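Long-range contact in alanine racemase 1 (Caldanaerobacter subterraneus subsp. tengcongensis MB4, PDB 4Y2W), which belongs to the alanine racemase family and pairs an eight-stranded parallel barrel domain with a mainly beta C-terminal domain: residues A[368-372]-A[384-388]. The protein carries 1 engineered substitution. Sequence-based numbering, arbitrary orientation.
Sequences RRVPR and VNYLK
Arg372 and Val384 form an antiparallel hydrogen-bonded pair, Arg372 N to Val384 O and Val384 N to Arg372 O both measuring 2.9 Å, with N-H...O angles of 148° and 169°. This bridge closes the open end of the beta hairpin 372-376/379-384 in the C-terminal beta domain, and beyond it the two segments, 368-371 and 385-388, leave the sheet as loops. On the face shared by the pair, Arg372 CB packs 3.7 Å from Val384 CG2. The Arg372 chain bends at chi2 (68°), which turns its guanidinium back along its own segment. There NH1 donates to Val370 O at 2.6 Å, while NE and NH2 bond Gly45 O and Ile366 O. Tyr386 CE2 lies over one face of this guanidinium, 3.7 Å from Arg372 NH1, and that nitrogen in turn sits at the ring's edge. Arg368 O approaches the same ring in plane, 3.7 Å from Tyr386 CD2. The extended Arg368 chain carries its charge to the dimer interface, where NH2 pairs with Glu73 of the second subunit and the guanidinium makes a cation-pi contact with that subunit's Tyr386. Within the chain, the Leu387 CD1 methyl lies over one face of the Arg368 guanidinium, toward its rim, 3.7 Å from Arg368 NH1.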
# COMPACT_ATOMS: atom_id res chain seq x y z
N ARG A 368 2.71 0.30 4.17
CA ARG A 368 3.73 0.92 5.01
C ARG A 368 3.55 0.60 6.49
O ARG A 368 4.54 0.47 7.22
CB ARG A 368 3.68 2.44 4.78
CG ARG A 368 4.64 3.27 5.63
CD ARG A 368 4.74 4.70 5.12
NE ARG A 368 5.29 5.61 6.13
CZ ARG A 368 4.60 6.15 7.13
NH1 ARG A 368 3.31 5.90 7.30
NH2 ARG A 368 5.22 6.96 7.98
N ARG A 369 2.31 0.46 6.93
CA ARG A 369 2.01 0.22 8.35
C ARG A 369 2.46 -1.16 8.85
O ARG A 369 2.59 -1.35 10.06
CB ARG A 369 0.51 0.41 8.61
CG ARG A 369 0.19 0.80 10.05
CD ARG A 369 -1.21 1.37 10.17
NE ARG A 369 -2.26 0.42 9.81
CZ ARG A 369 -3.56 0.67 9.86
NH1 ARG A 369 -4.00 1.86 10.26
NH2 ARG A 369 -4.43 -0.26 9.51
N VAL A 370 2.67 -2.10 7.93
CA VAL A 370 3.10 -3.45 8.29
C VAL A 370 4.62 -3.51 8.43
O VAL A 370 5.34 -3.41 7.43
CB VAL A 370 2.65 -4.47 7.22
CG1 VAL A 370 3.08 -5.88 7.60
CG2 VAL A 370 1.14 -4.40 7.01
N PRO A 371 5.14 -3.68 9.66
CA PRO A 371 6.59 -3.81 9.78
C PRO A 371 7.09 -5.12 9.19
O PRO A 371 6.35 -6.11 9.16
CB PRO A 371 6.81 -3.78 11.29
CG PRO A 371 5.56 -4.33 11.85
CD PRO A 371 4.47 -3.80 10.97
N ARG A 372 8.33 -5.11 8.71
CA ARG A 372 8.98 -6.30 8.18
C ARG A 372 9.99 -6.82 9.18
O ARG A 372 10.89 -6.09 9.59
CB ARG A 372 9.67 -6.00 6.85
CG ARG A 372 8.78 -6.11 5.62
CD ARG A 372 7.72 -5.02 5.58
NE ARG A 372 7.09 -4.95 4.27
CZ ARG A 372 6.11 -4.12 3.93
NH1 ARG A 372 5.62 -3.26 4.82
NH2 ARG A 372 5.62 -4.14 2.70
N VAL A 384 12.37 -3.76 10.35
CA VAL A 384 12.09 -2.39 9.95
C VAL A 384 10.63 -2.05 10.23
O VAL A 384 9.71 -2.75 9.81
CB VAL A 384 12.45 -2.08 8.48
CG1 VAL A 384 13.95 -2.25 8.25
CG2 VAL A 384 11.67 -2.95 7.50
N ASN A 385 10.45 -0.97 10.99
CA ASN A 385 9.17 -0.32 11.15
C ASN A 385 9.26 0.98 10.35
O ASN A 385 10.08 1.84 10.66
CB ASN A 385 8.92 -0.04 12.63
CG ASN A 385 7.51 0.47 12.91
OD1 ASN A 385 6.52 -0.07 12.40
ND2 ASN A 385 7.42 1.51 13.74
N TYR A 386 8.44 1.11 9.31
CA TYR A 386 8.50 2.28 8.44
C TYR A 386 7.99 3.57 9.10
O TYR A 386 8.32 4.67 8.67
CB TYR A 386 7.77 2.03 7.12
CG TYR A 386 8.49 1.07 6.19
CD1 TYR A 386 9.82 1.28 5.83
CD2 TYR A 386 7.84 -0.04 5.65
CE1 TYR A 386 10.48 0.41 4.99
CE2 TYR A 386 8.49 -0.92 4.80
CZ TYR A 386 9.82 -0.69 4.47
OH TYR A 386 10.48 -1.55 3.63
N LEU A 387 7.19 3.42 10.15
CA LEU A 387 6.78 4.57 10.96
C LEU A 387 7.94 4.99 11.88
O LEU A 387 7.99 6.14 12.33
CB LEU A 387 5.50 4.26 11.75
CG LEU A 387 4.18 4.30 10.96
CD1 LEU A 387 4.16 3.32 9.80
CD2 LEU A 387 3.01 4.03 11.89
N LYS A 388 8.84 4.05 12.15
CA LYS A 388 10.16 4.34 12.74
C LYS A 388 10.07 4.96 14.13
O LYS A 388 10.59 4.41 15.11
CB LYS A 388 10.98 5.22 11.79
CG LYS A 388 12.45 5.35 12.17
CD LYS A 388 12.76 6.63 12.94
CE LYS A 388 13.81 6.42 14.01
NZ LYS A 388 15.00 5.64 13.55